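Local coordinates for putative acetyl/propionyl-CoA carboxylase, alpha subunit (Methylibium petroleiphilum, PDB 2O1Q) that is a putative acetylacetone dioxygenase, a cupin-like metalloprotein that binds zinc through histidines and probably cleaves a beta-diketone with molecular oxygen, at the interface of chains A and B and the interface of chains A and C. Numbering follows the deposited sequence. Chains: chain A/B/C, putative acetyl/propionyl-CoA carboxylase, alpha subunit.

Contact 1: the interface of chains A and B. Residues chain A 130-133; chain B 130-133.
A:Pro130 and B:Pro130 meet ring against ring near the two-fold axis that relates two copies of this ChrR-type cupin in the deposited assembly, which may or may not be the biological pairing. They bury 66 and 67 Å² respectively, far more than their neighbours here. The rings touch through their beta carbons, with CB of A:Pro130 3.8 Å from CB of B:Pro130. Each ring also reaches past its twin to the opposite backbone. CG of A:Pro130 lies 3.4 Å from the carbonyl O of B:Ile131. On the other side, CD of B:Pro130 lies 3.4 Å from the carbonyl O of A:Ile131. Each proline thus packs against both the other proline and the carbonyl of the isoleucine that follows it. The isoleucines contribute mainly these backbone carbonyls, and little of their surface is hidden. An alanine in place of B:Pro130 would probably leave a gap beside the A:Ile131 carbonyl, since CG and CD would be gone and the beta carbon alone would face A:Pro130. Next to the prolines, short strands 132-134 bring A:Val133 and B:Val133 together. Their side chains cross obliquely and touch through one methyl each, CG2 to CG2, at 3.7 Å. In A:Val133 the other methyl, CG1, is anti to the backbone N (chi1 -178°), which places CG2 beside that N and toward chain B. B:Val133 adopts the same rotamer (chi1 177°).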
loop_
_atom_site.group_PDB
_atom_site.type_symbol
_atom_site.label_atom_id
_atom_site.label_comp_id
_atom_site.label_asym_id
_atom_site.label_seq_id
_atom_site.Cartn_x
_atom_site.Cartn_y
_atom_site.Cartn_z
ATOM N N PRO A 130 3.376 -14.075 -19.859
ATOM C CA PRO A 130 4.346 -13.068 -19.482
ATOM C C PRO A 130 5.660 -13.118 -20.251
ATOM O O PRO A 130 6.223 -14.193 -20.419
ATOM C CB PRO A 130 4.532 -13.326 -17.991
ATOM C CG PRO A 130 4.172 -14.735 -17.789
ATOM C CD PRO A 130 3.173 -15.078 -18.798
ATOM N N ILE A 131 6.118 -11.947 -20.711
ATOM C CA ILE A 131 7.477 -11.751 -21.219
ATOM C C ILE A 131 8.443 -11.300 -20.127
ATOM O O ILE A 131 9.518 -11.883 -19.973
ATOM C CB ILE A 131 7.531 -10.688 -22.350
ATOM C CG1 ILE A 131 6.629 -11.093 -23.506
ATOM C CG2 ILE A 131 8.996 -10.503 -22.805
ATOM C CD1 ILE A 131 6.315 -9.970 -24.466
ATOM N N ALA A 132 8.039 -10.289 -19.360
ATOM C CA ALA A 132 8.940 -9.603 -18.420
ATOM C C ALA A 132 8.051 -8.967 -17.358
ATOM O O ALA A 132 6.998 -8.412 -17.673
ATOM C CB ALA A 132 9.747 -8.545 -19.119
ATOM N N VAL A 133 8.474 -9.041 -16.115
ATOM C CA VAL A 133 7.834 -8.345 -15.033
ATOM C C VAL A 133 8.738 -7.232 -14.578
ATOM O O VAL A 133 9.773 -7.486 -14.005
ATOM C CB VAL A 133 7.526 -9.284 -13.873
ATOM C CG1 VAL A 133 6.802 -8.502 -12.744
ATOM C CG2 VAL A 133 6.600 -10.434 -14.403
ATOM N N PRO B 130 9.646 -15.287 -16.529
ATOM C CA PRO B 130 8.341 -15.541 -15.917
ATOM C C PRO B 130 7.525 -16.648 -16.584
ATOM O O PRO B 130 7.453 -16.712 -17.791
ATOM C CB PRO B 130 7.646 -14.194 -16.026
ATOM C CG PRO B 130 8.252 -13.550 -17.225
ATOM C CD PRO B 130 9.662 -14.040 -17.318
ATOM N N ILE B 131 6.971 -17.534 -15.761
ATOM C CA ILE B 131 6.022 -18.544 -16.171
ATOM C C ILE B 131 4.631 -17.991 -16.012
ATOM O O ILE B 131 3.821 -18.048 -16.929
ATOM C CB ILE B 131 6.167 -19.823 -15.299
ATOM C CG1 ILE B 131 7.532 -20.457 -15.512
ATOM C CG2 ILE B 131 5.093 -20.854 -15.671
ATOM C CD1 ILE B 131 7.831 -21.542 -14.479
ATOM N N ALA B 132 4.335 -17.482 -14.825
ATOM C CA ALA B 132 2.998 -17.017 -14.489
ATOM C C ALA B 132 3.115 -16.012 -13.390
ATOM O O ALA B 132 3.926 -16.181 -12.481
ATOM C CB ALA B 132 2.104 -18.174 -14.023
ATOM N N VAL B 133 2.297 -14.974 -13.472
ATOM C CA VAL B 133 2.180 -13.977 -12.415
ATOM C C VAL B 133 0.865 -14.220 -11.713
ATOM O O VAL B 133 -0.196 -14.078 -12.300
ATOM C CB VAL B 133 2.244 -12.582 -12.998
ATOM C CG1 VAL B 133 2.066 -11.546 -11.956
ATOM C CG2 VAL B 133 3.599 -12.398 -13.718
#

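Contact 2: the interface of chains A and C. Residues chain A 68, 87-89, 92-93; chain C 11-13.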
loop_
_atom_site.group_PDB
_atom_site.type_symbol
_atom_site.label_atom_id
_atom_site.label_comp_id
_atom_site.label_asym_id
_atom_site.label_seq_id
_atom_site.Cartn_x
_atom_site.Cartn_y
_atom_site.Cartn_z
ATOM N N TYR A 68 -2.073 8.511 -13.253
ATOM C CA TYR A 68 -1.365 9.403 -14.107
ATOM C C TYR A 68 -1.982 10.783 -14.181
ATOM O O TYR A 68 -3.184 10.931 -13.959
ATOM C CB TYR A 68 -1.197 8.843 -15.519
ATOM C CG TYR A 68 -2.470 8.740 -16.332
ATOM C CD1 TYR A 68 -2.997 9.867 -16.943
ATOM C CD2 TYR A 68 -3.119 7.520 -16.501
ATOM C CE1 TYR A 68 -4.184 9.778 -17.661
ATOM C CE2 TYR A 68 -4.292 7.441 -17.259
ATOM C CZ TYR A 68 -4.798 8.599 -17.848
ATOM O OH TYR A 68 -6.003 8.515 -18.539
ATOM N N THR A 87 -9.638 8.358 -23.782
ATOM C CA THR A 87 -8.718 9.238 -24.460
ATOM C C THR A 87 -8.453 10.364 -23.491
ATOM O O THR A 87 -9.347 11.191 -23.225
ATOM C CB THR A 87 -9.308 9.767 -25.784
ATOM O OG1 THR A 87 -9.557 8.655 -26.653
ATOM C CG2 THR A 87 -8.331 10.731 -26.445
ATOM N N ALA A 88 -7.283 10.338 -22.895
ATOM C CA ALA A 88 -6.863 11.354 -21.998
ATOM C C ALA A 88 -6.441 12.542 -22.831
ATOM O O ALA A 88 -5.789 12.380 -23.879
ATOM C CB ALA A 88 -5.782 10.843 -21.136
ATOM N N ILE A 89 -6.839 13.740 -22.412
ATOM C CA ILE A 89 -6.499 14.967 -23.147
ATOM C C ILE A 89 -6.002 15.935 -22.098
ATOM O O ILE A 89 -6.699 16.158 -21.116
ATOM C CB ILE A 89 -7.723 15.548 -23.819
ATOM C CG1 ILE A 89 -8.269 14.559 -24.854
ATOM C CG2 ILE A 89 -7.405 16.875 -24.507
ATOM C CD1 ILE A 89 -9.534 15.037 -25.595
ATOM N N GLY A 92 -5.334 15.856 -18.008
ATOM C CA GLY A 92 -6.137 14.659 -17.710
ATOM C C GLY A 92 -5.548 13.839 -16.591
ATOM O O GLY A 92 -4.313 13.699 -16.508
ATOM N N TYR A 93 -6.426 13.266 -15.760
ATOM C CA TYR A 93 -6.053 12.365 -14.662
ATOM C C TYR A 93 -6.671 10.993 -14.949
ATOM O O TYR A 93 -7.810 10.917 -15.393
ATOM C CB TYR A 93 -6.563 12.873 -13.320
ATOM C CG TYR A 93 -6.512 11.802 -12.260
ATOM C CD1 TYR A 93 -5.354 11.568 -11.551
ATOM C CD2 TYR A 93 -7.593 10.966 -12.024
ATOM C CE1 TYR A 93 -5.301 10.493 -10.640
ATOM C CE2 TYR A 93 -7.531 9.895 -11.163
ATOM C CZ TYR A 93 -6.385 9.654 -10.461
ATOM O OH TYR A 93 -6.259 8.599 -9.578
ATOM N N TYR C 11 -11.195 8.125 -15.341
ATOM C CA TYR C 11 -10.626 9.230 -16.109
ATOM C C TYR C 11 -11.326 10.522 -15.721
ATOM O O TYR C 11 -12.554 10.543 -15.611
ATOM C CB TYR C 11 -10.724 9.023 -17.615
ATOM C CG TYR C 11 -10.162 10.206 -18.353
ATOM C CD1 TYR C 11 -8.800 10.510 -18.284
ATOM C CD2 TYR C 11 -10.980 11.077 -19.018
ATOM C CE1 TYR C 11 -8.286 11.624 -18.867
ATOM C CE2 TYR C 11 -10.493 12.201 -19.604
ATOM C CZ TYR C 11 -9.132 12.458 -19.524
ATOM O OH TYR C 11 -8.639 13.586 -20.095
ATOM N N VAL C 12 -10.558 11.579 -15.495
ATOM C CA VAL C 12 -11.076 12.888 -15.167
ATOM C C VAL C 12 -10.494 13.906 -16.141
ATOM O O VAL C 12 -9.253 14.057 -16.187
ATOM C CB VAL C 12 -10.692 13.359 -13.714
ATOM C CG1 VAL C 12 -11.111 14.835 -13.469
ATOM C CG2 VAL C 12 -11.255 12.403 -12.690
ATOM N N GLN C 13 -11.359 14.608 -16.858
ATOM C CA GLN C 13 -10.937 15.715 -17.687
ATOM C C GLN C 13 -10.843 16.964 -16.812
ATOM O O GLN C 13 -11.828 17.566 -16.444
ATOM C CB GLN C 13 -11.947 15.884 -18.816
ATOM C CG GLN C 13 -11.556 16.855 -19.901
ATOM C CD GLN C 13 -10.252 16.428 -20.554
ATOM O OE1 GLN C 13 -10.177 15.323 -21.087
ATOM N NE2 GLN C 13 -9.218 17.264 -20.461
#
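A:Tyr93 and C:Val12 pair their backbones in an antiparallel beta bridge, which joins strand 92-96 of one cupin chain to strand 10-13 of the other in the deposited assembly. Backbone bonds come first. The amide N of A:Tyr93 gives a nearly straight bond, 174° at the hydrogen, to the carbonyl O of C:Val12 at 3.0 Å. The N of C:Val12 returns one to the O of A:Tyr93 at 2.8 Å. A:Gly92 bridges with C:Gln13 in the same ladder. Side-chain bonds then gather on A:Ile89. Its N donates to the phenol OH of C:Tyr11 at 2.9 Å, and its O accepts from the amide NE2 of C:Gln13 at 2.8 Å. This NE2 stands above the carbonyl plane of A:Ile89, 35° out of it. Within chain C, the phenol OH of C:Tyr11 donates to OE1 of C:Gln13 at 2.5 Å, and OE1 sits at the ring edge. The phenol therefore accepts from one chain and donates within its own, and this ties C:Gln13 to the ring. C:Gln13 reaches there by a bend at chi2 (59°), which turns the amide back toward C:Tyr11. Apolar and ring contacts complete the patch. A:Ala88 lies over the rim of the C:Tyr11 ring near CE1, its CB 3.5 Å from that atom. The side chains of A:Tyr68 and C:Tyr11 cross at about a right angle, with the phenol OH of A:Tyr68 3.4 Å from CD1 of C:Tyr11. CG2 of C:Val12 rests 4.0 Å from CD2 of A:Tyr93.

Contact 3: the interface of chains A and C. Residues chain A 69, 91-93; chain C 12, 14, 48, 114.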
loop_
_atom_site.group_PDB
_atom_site.type_symbol
_atom_site.label_atom_id
_atom_site.label_comp_id
_atom_site.label_asym_id
_atom_site.label_seq_id
_atom_site.Cartn_x
_atom_site.Cartn_y
_atom_site.Cartn_z
ATOM N N PHE A 69 -1.119 11.741 -14.483
ATOM C CA PHE A 69 -1.432 13.114 -14.785
ATOM C C PHE A 69 -0.795 13.431 -16.137
ATOM O O PHE A 69 0.437 13.544 -16.274
ATOM C CB PHE A 69 -0.916 14.012 -13.691
ATOM C CG PHE A 69 -1.187 15.492 -13.862
ATOM C CD1 PHE A 69 -2.064 16.038 -14.793
ATOM C CD2 PHE A 69 -0.501 16.371 -13.038
ATOM C CE1 PHE A 69 -2.229 17.423 -14.876
ATOM C CE2 PHE A 69 -0.678 17.713 -13.111
ATOM C CZ PHE A 69 -1.544 18.253 -14.012
ATOM N N PRO A 91 -5.303 18.883 -19.672
ATOM C CA PRO A 91 -4.956 18.218 -18.437
ATOM C C PRO A 91 -5.890 17.063 -18.084
ATOM O O PRO A 91 -7.096 17.234 -17.848
ATOM C CB PRO A 91 -5.011 19.372 -17.439
ATOM C CG PRO A 91 -6.107 20.179 -17.881
ATOM C CD PRO A 91 -6.084 20.108 -19.398
ATOM N N GLY A 92 -5.334 15.856 -18.008
ATOM C CA GLY A 92 -6.137 14.659 -17.710
ATOM C C GLY A 92 -5.548 13.839 -16.591
ATOM O O GLY A 92 -4.313 13.699 -16.508
ATOM N N TYR A 93 -6.426 13.266 -15.760
ATOM C CA TYR A 93 -6.053 12.365 -14.662
ATOM C C TYR A 93 -6.671 10.993 -14.949
ATOM O O TYR A 93 -7.810 10.917 -15.393
ATOM C CB TYR A 93 -6.563 12.873 -13.320
ATOM C CG TYR A 93 -6.512 11.802 -12.260
ATOM C CD1 TYR A 93 -5.354 11.568 -11.551
ATOM C CD2 TYR A 93 -7.593 10.966 -12.024
ATOM C CE1 TYR A 93 -5.301 10.493 -10.640
ATOM C CE2 TYR A 93 -7.531 9.895 -11.163
ATOM C CZ TYR A 93 -6.385 9.654 -10.461
ATOM O OH TYR A 93 -6.259 8.599 -9.578
ATOM N N VAL C 12 -10.558 11.579 -15.495
ATOM C CA VAL C 12 -11.076 12.888 -15.167
ATOM C C VAL C 12 -10.494 13.906 -16.141
ATOM O O VAL C 12 -9.253 14.057 -16.187
ATOM C CB VAL C 12 -10.692 13.359 -13.714
ATOM C CG1 VAL C 12 -11.111 14.835 -13.469
ATOM C CG2 VAL C 12 -11.255 12.403 -12.690
HETATM N N MSE C 14 -9.637 17.274 -16.401
HETATM C CA MSE C 14 -9.405 18.170 -15.279
HETATM C C MSE C 14 -9.870 19.596 -15.567
HETATM O O MSE C 14 -10.375 20.239 -14.653
HETATM C CB MSE C 14 -7.922 18.135 -14.876
HETATM C CG MSE C 14 -7.486 16.753 -14.318
HETATM SE SE MSE C 14 -5.624 16.506 -14.317
HETATM C CE MSE C 14 -5.389 18.020 -13.240
ATOM N N ILE C 48 -5.236 18.059 -6.923
ATOM C CA ILE C 48 -4.377 19.140 -7.447
ATOM C C ILE C 48 -4.813 20.436 -6.798
ATOM O O ILE C 48 -5.973 20.566 -6.370
ATOM C CB ILE C 48 -4.382 19.203 -9.000
ATOM C CG1 ILE C 48 -3.341 20.159 -9.512
ATOM C CG2 ILE C 48 -5.812 19.431 -9.473
ATOM C CD1 ILE C 48 -3.004 19.957 -11.029
ATOM N N TYR C 114 0.244 18.828 -7.889
ATOM C CA TYR C 114 -0.491 17.574 -7.879
ATOM C C TYR C 114 0.141 16.722 -6.800
ATOM O O TYR C 114 1.375 16.658 -6.703
ATOM C CB TYR C 114 -0.337 16.943 -9.288
ATOM C CG TYR C 114 -0.829 15.518 -9.439
ATOM C CD1 TYR C 114 -0.029 14.467 -9.123
ATOM C CD2 TYR C 114 -2.068 15.220 -9.978
ATOM C CE1 TYR C 114 -0.422 13.184 -9.346
ATOM C CE2 TYR C 114 -2.468 13.925 -10.201
ATOM C CZ TYR C 114 -1.668 12.909 -9.861
ATOM O OH TYR C 114 -1.989 11.599 -10.087
#
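A:Phe69 lays one face of its ring over C:Met14, C:Tyr114 and C:Ile48, and forms the apolar centre of this patch between two cupin chains. C:Met14 is a selenomethionine. The bend at chi3 (58°) folds its methyl CE against the same face that SE touches. SE lies 3.6 Å from CE1 of A:Phe69, and the two side chains cross at about a right angle. Over the same face, toward the CD2 rim, comes C:Tyr114, with CD2 of A:Phe69 3.6 Å from CD2 of C:Tyr114. These two side chains run past each other in opposite directions. CB of A:Phe69 sits over one face of the tyrosine ring, toward its rim. At the far end, CD1 of C:Ile48 touches CZ of A:Phe69 at 3.7 Å. Further out, the phenol OH of C:Tyr114 approaches the ring edge of A:Tyr93 in its plane, 3.5 Å from CE1. SE of C:Met14 also packs on the backbone of A:Gly92. The polar rim continues the strand pairing of A:Tyr93 with C:Val12. There the N of C:Met14, at the start of 3-10 helix 14-16, donates to the carbonyl O of A:Pro91 at 2.9 Å, nearly in line with that C=O, and A:Pro91 itself follows a cis peptide bond.

Contact 4: the interface of chains A and B. Residues chain A 63, 120, 122, 133; chain B 63, 120, 133.
The loops holding A:Val63 and B:Pro120 meet in the deposited assembly, as do their twins with A:Pro120 and B:Val63, and strands 121-124 and 132-134 close in beside them. Both chains are ChrR-type cupins, and the loop residue at position 63 follows strand 60-62, which carries the zinc-binding His60 and His62. Two equivalent valine-proline pairs carry the contact. CB of A:Val63 lies 3.7 Å from CG of B:Pro120. In the other pair, CB of B:Val63 lies 3.7 Å from CD of A:Pro120. Each valine presents its branch point to CG and CD of the proline. Both valine methyls also touch these ring carbons. In A:Val63, CG2 stands between the backbone N and the carbonyl carbon while CG1 lies beside the N (chi1 -50°); CG2 is 3.8 Å from CD of B:Pro120. Replacing A:Pro120 with a glycine is likely to leave CB and CG2 of B:Val63 without the ring carbons they pack on and to free the loop backbone to turn. B:Val133 extends the contact to strand 121-124. It meets A:Thr122 tip to tip, with the hydroxyl OG1 of A:Thr122 3.9 Å from CG2 of B:Val133. The threonine methyl, CG2, reaches the same valine methyl at 4.1 Å. A:Val133 touches B:Val133 as well. B:Val133 buries 39 Å² here, more than A:Val63 or B:Val63, which bury 30 Å² each.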
loop_
_atom_site.group_PDB
_atom_site.type_symbol
_atom_site.label_atom_id
_atom_site.label_comp_id
_atom_site.label_asym_id
_atom_site.label_seq_id
_atom_site.Cartn_x
_atom_site.Cartn_y
_atom_site.Cartn_z
ATOM N N VAL A 63 -0.146 -4.824 -12.250
ATOM C CA VAL A 63 -0.405 -5.766 -11.136
ATOM C C VAL A 63 -0.939 -5.009 -9.920
ATOM O O VAL A 63 -1.489 -5.623 -9.040
ATOM C CB VAL A 63 0.801 -6.676 -10.749
ATOM C CG1 VAL A 63 1.398 -7.354 -11.984
ATOM C CG2 VAL A 63 1.805 -5.950 -9.903
ATOM N N PRO A 120 4.868 -3.901 -10.174
ATOM C CA PRO A 120 5.367 -3.933 -11.567
ATOM C C PRO A 120 4.351 -3.956 -12.662
ATOM O O PRO A 120 3.150 -4.004 -12.419
ATOM C CB PRO A 120 6.153 -5.248 -11.618
ATOM C CG PRO A 120 5.532 -6.146 -10.551
ATOM C CD PRO A 120 5.080 -5.180 -9.459
ATOM N N THR A 122 3.512 -6.222 -15.971
ATOM C CA THR A 122 3.747 -7.482 -16.671
ATOM C C THR A 122 3.594 -7.217 -18.177
ATOM O O THR A 122 2.494 -7.007 -18.666
ATOM C CB THR A 122 2.821 -8.587 -16.214
ATOM O OG1 THR A 122 2.954 -8.723 -14.793
ATOM C CG2 THR A 122 3.156 -9.896 -16.925
ATOM N N VAL A 133 8.474 -9.041 -16.115
ATOM C CA VAL A 133 7.834 -8.345 -15.033
ATOM C C VAL A 133 8.738 -7.232 -14.578
ATOM O O VAL A 133 9.773 -7.486 -14.005
ATOM C CB VAL A 133 7.526 -9.284 -13.873
ATOM C CG1 VAL A 133 6.802 -8.502 -12.744
ATOM C CG2 VAL A 133 6.600 -10.434 -14.403
ATOM N N VAL B 63 6.633 -9.711 -5.697
ATOM C CA VAL B 63 6.711 -8.350 -6.242
ATOM C C VAL B 63 6.379 -7.296 -5.191
ATOM O O VAL B 63 6.696 -6.134 -5.413
ATOM C CB VAL B 63 5.872 -8.189 -7.515
ATOM C CG1 VAL B 63 6.120 -9.366 -8.488
ATOM C CG2 VAL B 63 4.433 -8.037 -7.163
ATOM N N PRO B 120 1.219 -9.883 -6.541
ATOM C CA PRO B 120 1.415 -11.238 -7.011
ATOM C C PRO B 120 2.744 -11.837 -6.660
ATOM O O PRO B 120 3.634 -11.156 -6.158
ATOM C CB PRO B 120 1.292 -11.097 -8.511
ATOM C CG PRO B 120 1.665 -9.741 -8.781
ATOM C CD PRO B 120 1.227 -8.898 -7.640
ATOM N N VAL B 133 2.297 -14.974 -13.472
ATOM C CA VAL B 133 2.180 -13.977 -12.415
ATOM C C VAL B 133 0.865 -14.220 -11.713
ATOM O O VAL B 133 -0.196 -14.078 -12.300
ATOM C CB VAL B 133 2.244 -12.582 -12.998
ATOM C CG1 VAL B 133 2.066 -11.546 -11.956
ATOM C CG2 VAL B 133 3.599 -12.398 -13.718
#

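Contact 1 and contact 4 belong to one interface, that of chains A and B. Their centres of C-alpha atoms are about 8 Å apart, and they share A:Val133 and B:Val133. Contact 2 and contact 3 belong to the A-C interface. Their centres are about 6 Å apart, and they share A:Gly92, A:Tyr93 and C:Val12. The two interfaces lie well apart on chain A, with contact 1 about 32 Å from contact 3 and contact 4 about 25 Å from contact 2. Chain A thus touches both partners at once in the deposited four-chain assembly, which may reflect a tetramer.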